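Local coordinates for Tat pathway signal sequence domain protein (Parabacteroides merdae, PDB 4Q9A), which probably acts as a hydrolase of the GDSL-like lipase/acylhydrolase family, cleaving ester bonds in a substrate that is not known, at residues T119-K132 against E168-F180. Residues are numbered along the deposited sequence; the frame is centred on the assembly and turned at random.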
ATOM      1  N   THR A 119     -20.579 -11.514  26.212  1.00 69.66           N
ATOM      2  CA  THR A 119     -19.412 -11.326  27.089  1.00 68.63           C
ATOM      3  C   THR A 119     -18.137 -11.847  26.409  1.00 69.30           C
ATOM      4  O   THR A 119     -18.181 -12.243  25.240  1.00 67.64           O
ATOM      5  CB  THR A 119     -19.620 -12.038  28.440  1.00 77.09           C
ATOM      6  OG1 THR A 119     -19.833 -13.426  28.210  1.00 79.31           O
ATOM      7  CG2 THR A 119     -20.759 -11.457  29.247  1.00 77.35           C
ATOM      8  N   VAL A 120     -17.000 -11.841  27.142  1.00 65.17           N
ATOM      9  CA  VAL A 120     -15.727 -12.387  26.674  1.00 63.86           C
ATOM     10  C   VAL A 120     -15.896 -13.917  26.572  1.00 68.03           C
ATOM     11  O   VAL A 120     -15.273 -14.548  25.714  1.00 66.08           O
ATOM     12  CB  VAL A 120     -14.514 -11.944  27.548  1.00 68.93           C
ATOM     13  CG1 VAL A 120     -14.632 -12.424  28.991  1.00 70.75           C
ATOM     14  CG2 VAL A 120     -13.175 -12.356  26.929  1.00 67.79           C
ATOM     15  N   GLU A 121     -16.789 -14.498  27.418  1.00 66.39           N
ATOM     16  CA  GLU A 121     -17.134 -15.916  27.407  1.00 66.20           C
ATOM     17  C   GLU A 121     -17.710 -16.263  26.057  1.00 67.97           C
ATOM     18  O   GLU A 121     -17.231 -17.202  25.408  1.00 68.21           O
ATOM     19  CB  GLU A 121     -18.163 -16.220  28.486  1.00 69.72           C
ATOM     20  CG  GLU A 121     -17.621 -16.515  29.861  1.00 84.35           C
ATOM     21  CD  GLU A 121     -18.576 -17.410  30.635  1.00109.87           C
ATOM     22  OE1 GLU A 121     -19.811 -17.229  30.507  1.00107.79           O
ATOM     23  OE2 GLU A 121     -18.088 -18.322  31.342  1.00101.67           O
ATOM     24  N   THR A 122     -18.709 -15.454  25.610  1.00 61.40           N
ATOM     25  CA  THR A 122     -19.379 -15.613  24.314  1.00 59.38           C
ATOM     26  C   THR A 122     -18.337 -15.666  23.218  1.00 60.50           C
ATOM     27  O   THR A 122     -18.255 -16.659  22.503  1.00 59.08           O
ATOM     28  CB  THR A 122     -20.384 -14.473  24.053  1.00 60.77           C
ATOM     29  OG1 THR A 122     -21.195 -14.269  25.200  1.00 66.95           O
ATOM     30  CG2 THR A 122     -21.260 -14.741  22.863  1.00 52.56           C
ATOM     31  N   TYR A 123     -17.491 -14.619  23.167  1.00 56.17           N
ATOM     32  CA  TYR A 123     -16.413 -14.396  22.216  1.00 53.63           C
ATOM     33  C   TYR A 123     -15.424 -15.586  22.165  1.00 57.86           C
ATOM     34  O   TYR A 123     -15.205 -16.136  21.081  1.00 55.95           O
ATOM     35  CB  TYR A 123     -15.689 -13.073  22.562  1.00 53.57           C
ATOM     36  CG  TYR A 123     -14.433 -12.815  21.758  1.00 52.69           C
ATOM     37  CD1 TYR A 123     -14.503 -12.478  20.413  1.00 53.24           C
ATOM     38  CD2 TYR A 123     -13.170 -12.917  22.340  1.00 52.81           C
ATOM     39  CE1 TYR A 123     -13.352 -12.284  19.655  1.00 53.28           C
ATOM     40  CE2 TYR A 123     -12.011 -12.692  21.597  1.00 52.34           C
ATOM     41  CZ  TYR A 123     -12.108 -12.371  20.253  1.00 61.51           C
ATOM     42  OH  TYR A 123     -10.975 -12.120  19.508  1.00 66.16           O
ATOM     43  N   GLU A 124     -14.852 -15.982  23.323  1.00 57.27           N
ATOM     44  CA  GLU A 124     -13.871 -17.072  23.410  1.00 58.30           C
ATOM     45  C   GLU A 124     -14.485 -18.424  23.006  1.00 62.23           C
ATOM     46  O   GLU A 124     -13.847 -19.172  22.276  1.00 63.03           O
ATOM     47  CB  GLU A 124     -13.229 -17.154  24.816  1.00 61.09           C
ATOM     48  CG  GLU A 124     -11.947 -17.977  24.845  1.00 68.61           C
ATOM     49  CD  GLU A 124     -11.373 -18.237  26.218  1.00 83.71           C
ATOM     50  OE1 GLU A 124     -10.760 -17.306  26.785  1.00 69.34           O
ATOM     51  OE2 GLU A 124     -11.508 -19.382  26.712  1.00 78.02           O
ATOM     52  N   ASN A 125     -15.715 -18.714  23.428  1.00 58.45           N
ATOM     53  CA  ASN A 125     -16.367 -19.968  23.056  1.00 59.09           C
ATOM     54  C   ASN A 125     -16.702 -20.021  21.563  1.00 59.26           C
ATOM     55  O   ASN A 125     -16.447 -21.040  20.922  1.00 58.24           O
ATOM     56  CB  ASN A 125     -17.624 -20.193  23.891  1.00 63.08           C
ATOM     57  CG  ASN A 125     -17.330 -20.486  25.335  1.00 71.75           C
ATOM     58  OD1 ASN A 125     -16.451 -21.292  25.667  1.00 63.27           O
ATOM     59  ND2 ASN A 125     -18.077 -19.855  26.219  1.00 62.40           N
ATOM     60  N   ASP A 126     -17.243 -18.922  21.022  1.00 54.91           N
ATOM     61  CA  ASP A 126     -17.623 -18.801  19.611  1.00 53.99           C
ATOM     62  C   ASP A 126     -16.409 -18.910  18.678  1.00 56.50           C
ATOM     63  O   ASP A 126     -16.499 -19.594  17.642  1.00 55.71           O
ATOM     64  CB  ASP A 126     -18.385 -17.493  19.348  1.00 54.95           C
ATOM     65  CG  ASP A 126     -19.840 -17.461  19.822  1.00 65.50           C
ATOM     66  OD1 ASP A 126     -20.250 -18.381  20.584  1.00 66.25           O
ATOM     67  OD2 ASP A 126     -20.561 -16.504  19.458  1.00 72.19           O
ATOM     68  N   LEU A 127     -15.273 -18.266  19.057  1.00 51.88           N
ATOM     69  CA  LEU A 127     -14.034 -18.293  18.275  1.00 49.90           C
ATOM     70  C   LEU A 127     -13.416 -19.698  18.302  1.00 53.37           C
ATOM     71  O   LEU A 127     -13.009 -20.201  17.250  1.00 53.29           O
ATOM     72  CB  LEU A 127     -13.045 -17.225  18.775  1.00 49.15           C
ATOM     73  CG  LEU A 127     -11.926 -16.735  17.807  1.00 50.99           C
ATOM     74  CD1 LEU A 127     -12.399 -16.606  16.349  1.00 48.74           C
ATOM     75  CD2 LEU A 127     -11.367 -15.413  18.270  1.00 50.60           C
ATOM     76  N   ARG A 128     -13.453 -20.355  19.484  1.00 49.03           N
ATOM     77  CA  ARG A 128     -12.970 -21.718  19.659  1.00 49.18           C
ATOM     78  C   ARG A 128     -13.719 -22.613  18.672  1.00 55.39           C
ATOM     79  O   ARG A 128     -13.097 -23.332  17.882  1.00 54.70           O
ATOM     80  CB  ARG A 128     -13.153 -22.202  21.117  1.00 46.11           C
ATOM     81  CG  ARG A 128     -12.592 -23.611  21.334  1.00 51.62           C
ATOM     82  CD  ARG A 128     -12.459 -24.030  22.791  1.00 59.79           C
ATOM     83  NE  ARG A 128     -11.588 -23.126  23.548  1.00 62.37           N
ATOM     84  CZ  ARG A 128     -11.996 -22.360  24.560  1.00 71.13           C
ATOM     85  NH1 ARG A 128     -13.259 -22.424  24.986  1.00 49.29           N
ATOM     86  NH2 ARG A 128     -11.143 -21.542  25.168  1.00 51.99           N
ATOM     87  N   ALA A 129     -15.062 -22.482  18.677  1.00 53.20           N
ATOM     88  CA  ALA A 129     -15.995 -23.220  17.836  1.00 53.08           C
ATOM     89  C   ALA A 129     -15.706 -22.975  16.359  1.00 56.01           C
ATOM     90  O   ALA A 129     -15.643 -23.954  15.604  1.00 55.78           O
ATOM     91  CB  ALA A 129     -17.422 -22.835  18.179  1.00 54.36           C
ATOM     92  N   LEU A 130     -15.484 -21.689  15.964  1.00 51.42           N
ATOM     93  CA  LEU A 130     -15.160 -21.294  14.581  1.00 50.43           C
ATOM     94  C   LEU A 130     -13.813 -21.876  14.108  1.00 55.30           C
ATOM     95  O   LEU A 130     -13.698 -22.305  12.959  1.00 53.94           O
ATOM     96  CB  LEU A 130     -15.144 -19.764  14.418  1.00 49.31           C
ATOM     97  CG  LEU A 130     -15.089 -19.219  12.964  1.00 52.79           C
ATOM     98  CD1 LEU A 130     -16.257 -19.685  12.145  1.00 53.01           C
ATOM     99  CD2 LEU A 130     -15.064 -17.699  12.940  1.00 54.64           C
ATOM    100  N   LEU A 131     -12.810 -21.901  15.003  1.00 52.52           N
ATOM    101  CA  LEU A 131     -11.481 -22.430  14.707  1.00 51.00           C
ATOM    102  C   LEU A 131     -11.506 -23.963  14.647  1.00 54.32           C
ATOM    103  O   LEU A 131     -10.827 -24.540  13.793  1.00 54.00           O
ATOM    104  CB  LEU A 131     -10.459 -21.926  15.742  1.00 50.85           C
ATOM    105  CG  LEU A 131     -10.125 -20.431  15.635  1.00 54.80           C
ATOM    106  CD1 LEU A 131      -9.518 -19.892  16.945  1.00 55.36           C
ATOM    107  CD2 LEU A 131      -9.254 -20.125  14.389  1.00 55.16           C
ATOM    108  N   LYS A 132     -12.301 -24.617  15.525  1.00 50.26           N
ATOM    109  CA  LYS A 132     -12.419 -26.078  15.550  1.00 51.45           C
ATOM    110  C   LYS A 132     -13.008 -26.554  14.227  1.00 57.80           C
ATOM    111  O   LYS A 132     -12.451 -27.447  13.595  1.00 57.74           O
ATOM    112  CB  LYS A 132     -13.282 -26.551  16.748  1.00 53.98           C
ATOM    113  CG  LYS A 132     -13.335 -28.065  16.930  1.00 50.39           C
ATOM    114  CD  LYS A 132     -14.058 -28.471  18.210  1.00 55.38           C
ATOM    115  CE  LYS A 132     -14.581 -29.891  18.170  1.00 59.01           C
ATOM    116  NZ  LYS A 132     -15.889 -29.980  17.462  1.00 63.26           N
ATOM    117  N   GLU A 168      -9.240  -8.663  28.233  1.00 62.24           N
ATOM    118  CA  GLU A 168      -9.671 -10.060  28.347  1.00 61.55           C
ATOM    119  C   GLU A 168      -9.935 -10.659  26.978  1.00 62.25           C
ATOM    120  O   GLU A 168      -9.729 -11.861  26.789  1.00 61.49           O
ATOM    121  CB  GLU A 168     -10.912 -10.172  29.243  1.00 64.10           C
ATOM    122  CG  GLU A 168     -10.590  -9.947  30.716  1.00 75.03           C
ATOM    123  CD  GLU A 168      -9.451 -10.778  31.288  1.00 95.38           C
ATOM    124  OE1 GLU A 168      -9.477 -12.019  31.126  1.00 94.51           O
ATOM    125  OE2 GLU A 168      -8.521 -10.187  31.884  1.00 89.00           O
ATOM    126  N   PHE A 169     -10.359  -9.808  26.020  1.00 57.08           N
ATOM    127  CA  PHE A 169     -10.617 -10.171  24.628  1.00 55.40           C
ATOM    128  C   PHE A 169      -9.296 -10.449  23.912  1.00 59.36           C
ATOM    129  O   PHE A 169      -9.200 -11.416  23.159  1.00 58.56           O
ATOM    130  CB  PHE A 169     -11.422  -9.072  23.917  1.00 56.41           C
ATOM    131  CG  PHE A 169     -12.908  -9.113  24.216  1.00 58.91           C
ATOM    132  CD1 PHE A 169     -13.401  -8.695  25.446  1.00 63.30           C
ATOM    133  CD2 PHE A 169     -13.811  -9.574  23.267  1.00 60.87           C
ATOM    134  CE1 PHE A 169     -14.766  -8.759  25.730  1.00 65.01           C
ATOM    135  CE2 PHE A 169     -15.181  -9.624  23.548  1.00 64.98           C
ATOM    136  CZ  PHE A 169     -15.649  -9.211  24.779  1.00 64.25           C
ATOM    137  N   ARG A 170      -8.262  -9.642  24.195  1.00 57.39           N
ATOM    138  CA  ARG A 170      -6.916  -9.822  23.633  1.00 56.78           C
ATOM    139  C   ARG A 170      -6.268 -11.110  24.209  1.00 63.03           C
ATOM    140  O   ARG A 170      -5.580 -11.833  23.475  1.00 62.55           O
ATOM    141  CB  ARG A 170      -6.054  -8.587  23.922  1.00 55.54           C
ATOM    142  CG  ARG A 170      -6.565  -7.287  23.278  1.00 62.29           C
ATOM    143  CD  ARG A 170      -5.908  -6.028  23.843  1.00 70.35           C
ATOM    144  NE  ARG A 170      -4.466  -6.191  24.061  1.00 69.63           N
ATOM    145  CZ  ARG A 170      -3.870  -6.090  25.247  1.00 82.26           C
ATOM    146  NH1 ARG A 170      -4.579  -5.792  26.332  1.00 56.38           N
ATOM    147  NH2 ARG A 170      -2.560  -6.272  25.357  1.00 78.19           N
ATOM    148  N   LYS A 171      -6.530 -11.400  25.520  1.00 60.56           N
ATOM    149  CA  LYS A 171      -6.070 -12.597  26.239  1.00 60.73           C
ATOM    150  C   LYS A 171      -6.615 -13.849  25.569  1.00 63.45           C
ATOM    151  O   LYS A 171      -5.887 -14.835  25.431  1.00 63.82           O
ATOM    152  CB  LYS A 171      -6.544 -12.566  27.708  1.00 64.56           C
ATOM    153  CG  LYS A 171      -5.586 -11.949  28.721  1.00 80.33           C
ATOM    154  CD  LYS A 171      -6.207 -11.979  30.135  1.00 88.50           C
ATOM    155  CE  LYS A 171      -5.355 -11.375  31.237  1.00 87.89           C
ATOM    156  NZ  LYS A 171      -5.124  -9.914  31.060  1.00 86.04           N
ATOM    157  N   SER A 172      -7.909 -13.804  25.180  1.00 57.99           N
ATOM    158  CA  SER A 172      -8.627 -14.905  24.566  1.00 57.34           C
ATOM    159  C   SER A 172      -8.093 -15.176  23.177  1.00 59.50           C
ATOM    160  O   SER A 172      -7.786 -16.334  22.860  1.00 60.85           O
ATOM    161  CB  SER A 172     -10.125 -14.622  24.529  1.00 60.88           C
ATOM    162  OG  SER A 172     -10.631 -14.468  25.842  1.00 70.20           O
ATOM    163  N   ALA A 173      -7.925 -14.125  22.370  1.00 52.61           N
ATOM    164  CA  ALA A 173      -7.389 -14.279  21.015  1.00 50.56           C
ATOM    165  C   ALA A 173      -6.032 -14.988  21.070  1.00 53.72           C
ATOM    166  O   ALA A 173      -5.830 -15.953  20.322  1.00 52.75           O
ATOM    167  CB  ALA A 173      -7.262 -12.928  20.331  1.00 50.00           C
ATOM    168  N   ARG A 174      -5.153 -14.584  22.035  1.00 48.47           N
ATOM    169  CA  ARG A 174      -3.838 -15.194  22.202  1.00 47.75           C
ATOM    170  C   ARG A 174      -3.953 -16.644  22.660  1.00 52.30           C
ATOM    171  O   ARG A 174      -3.274 -17.501  22.087  1.00 52.40           O
ATOM    172  CB  ARG A 174      -2.964 -14.399  23.176  1.00 46.81           C
ATOM    173  CG  ARG A 174      -1.524 -14.915  23.234  1.00 51.73           C
ATOM    174  CD  ARG A 174      -0.651 -14.141  24.203  1.00 58.98           C
ATOM    175  NE  ARG A 174      -0.391 -12.770  23.752  1.00 69.20           N
ATOM    176  CZ  ARG A 174       0.541 -12.425  22.865  1.00 81.47           C
ATOM    177  NH1 ARG A 174       1.310 -13.353  22.303  1.00 50.27           N
ATOM    178  NH2 ARG A 174       0.699 -11.150  22.520  1.00 77.23           N
ATOM    179  N   LYS A 175      -4.800 -16.915  23.684  1.00 48.86           N
ATOM    180  CA  LYS A 175      -5.028 -18.250  24.270  1.00 49.70           C
ATOM    181  C   LYS A 175      -5.446 -19.256  23.186  1.00 55.20           C
ATOM    182  O   LYS A 175      -4.981 -20.404  23.188  1.00 55.16           O
ATOM    183  CB  LYS A 175      -6.113 -18.158  25.363  1.00 51.36           C
ATOM    184  CG  LYS A 175      -6.454 -19.458  26.091  1.00 47.21           C
ATOM    185  CD  LYS A 175      -7.647 -19.244  27.035  1.00 58.80           C
ATOM    186  CE  LYS A 175      -8.085 -20.487  27.771  1.00 69.12           C
ATOM    187  NZ  LYS A 175      -9.276 -20.224  28.627  1.00 75.07           N
ATOM    188  N   LEU A 176      -6.289 -18.790  22.244  1.00 50.77           N
ATOM    189  CA  LEU A 176      -6.805 -19.619  21.184  1.00 50.58           C
ATOM    190  C   LEU A 176      -5.770 -19.838  20.100  1.00 55.85           C
ATOM    191  O   LEU A 176      -5.720 -20.935  19.536  1.00 55.38           O
ATOM    192  CB  LEU A 176      -8.101 -19.034  20.635  1.00 49.69           C
ATOM    193  CG  LEU A 176      -9.287 -19.159  21.601  1.00 54.98           C
ATOM    194  CD1 LEU A 176     -10.385 -18.205  21.237  1.00 53.84           C
ATOM    195  CD2 LEU A 176      -9.803 -20.625  21.702  1.00 57.22           C
ATOM    196  N   SER A 177      -4.904 -18.835  19.840  1.00 53.97           N
ATOM    197  CA  SER A 177      -3.815 -18.997  18.863  1.00 53.58           C
ATOM    198  C   SER A 177      -2.872 -20.114  19.355  1.00 60.69           C
ATOM    199  O   SER A 177      -2.360 -20.880  18.545  1.00 60.78           O
ATOM    200  CB  SER A 177      -3.062 -17.687  18.630  1.00 53.64           C
ATOM    201  OG  SER A 177      -2.095 -17.450  19.637  1.00 63.73           O
ATOM    202  N   GLU A 178      -2.707 -20.226  20.691  1.00 58.65           N
ATOM    203  CA  GLU A 178      -1.878 -21.243  21.331  1.00 61.08           C
ATOM    204  C   GLU A 178      -2.554 -22.617  21.204  1.00 67.57           C
ATOM    205  O   GLU A 178      -1.905 -23.568  20.753  1.00 69.68           O
ATOM    206  CB  GLU A 178      -1.603 -20.899  22.813  1.00 63.88           C
ATOM    207  CG  GLU A 178      -0.665 -19.719  23.038  1.00 75.80           C
ATOM    208  CD  GLU A 178      -0.857 -18.905  24.312  1.00112.22           C
ATOM    209  OE1 GLU A 178      -1.588 -19.353  25.225  1.00116.75           O
ATOM    210  OE2 GLU A 178      -0.257 -17.808  24.399  1.00111.26           O
ATOM    211  N   GLU A 179      -3.863 -22.704  21.567  1.00 62.11           N
ATOM    212  CA  GLU A 179      -4.688 -23.922  21.531  1.00 60.95           C
ATOM    213  C   GLU A 179      -4.672 -24.599  20.177  1.00 63.36           C
ATOM    214  O   GLU A 179      -4.516 -25.821  20.110  1.00 64.96           O
ATOM    215  CB  GLU A 179      -6.148 -23.606  21.896  1.00 61.90           C
ATOM    216  CG  GLU A 179      -6.405 -23.363  23.376  1.00 69.85           C
ATOM    217  CD  GLU A 179      -7.864 -23.218  23.771  1.00 81.18           C
ATOM    218  OE1 GLU A 179      -8.741 -23.651  22.987  1.00 60.29           O
ATOM    219  OE2 GLU A 179      -8.125 -22.744  24.903  1.00 73.19           O
ATOM    220  N   PHE A 180      -4.875 -23.823  19.106  1.00 57.32           N
ATOM    221  CA  PHE A 180      -4.938 -24.337  17.742  1.00 55.86           C
ATOM    222  C   PHE A 180      -3.567 -24.250  17.055  1.00 59.65           C
ATOM    223  O   PHE A 180      -3.440 -24.671  15.908  1.00 59.47           O
ATOM    224  CB  PHE A 180      -6.025 -23.581  16.945  1.00 56.26           C
ATOM    225  CG  PHE A 180      -7.411 -23.824  17.491  1.00 58.70           C
ATOM    226  CD1 PHE A 180      -7.925 -23.026  18.510  1.00 62.41           C
ATOM    227  CD2 PHE A 180      -8.173 -24.901  17.044  1.00 61.36           C
ATOM    228  CE1 PHE A 180      -9.187 -23.287  19.059  1.00 64.28           C
ATOM    229  CE2 PHE A 180      -9.433 -25.164  17.595  1.00 65.01           C
ATOM    230  CZ  PHE A 180      -9.937 -24.349  18.595  1.00 63.59           C
TER
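L176 enters a hole formed by E124, L127, R128 and L131, a knob-into-hole contact between two helices of the three-layer alpha/beta/alpha SGNH-hydrolase fold. The axes of segments 120-132 and 168-179 run nearly parallel, crossing at -21° with a closest approach of 9.8 Å. The tight side is apolar: L176 CD1 lies 3.8 Å from L127 CB, and Y123 CD2 meets F169 CD2 at 3.5 Å, the two rings set obliquely. A chi1 of 172° turns the Y123 ring so that F169 CD2 lies over one of its faces, while the hydroxyl bonds to I103 O. At the far end L131 CB sits over the centre of the F180 ring, 3.6 Å from its centroid, a CH-pi contact.

The more solvent-exposed side is held by charge. R128 grips E179 side-on, NE to OE1 (2.9 Å, N-H...O angle 160°) and NH2 to OE2 (3.3 Å), the two groups nearly coplanar. Were R128 an alanine, E179 would probably lose its mate across the interface, and L176 CD2 the cover given by the arginine chain beyond CB. E124 OE2 links the pairs into a network, accepting from both R128 NH2 and, at 3.1 Å, K175 NZ, which approach from the same face of the carboxylate.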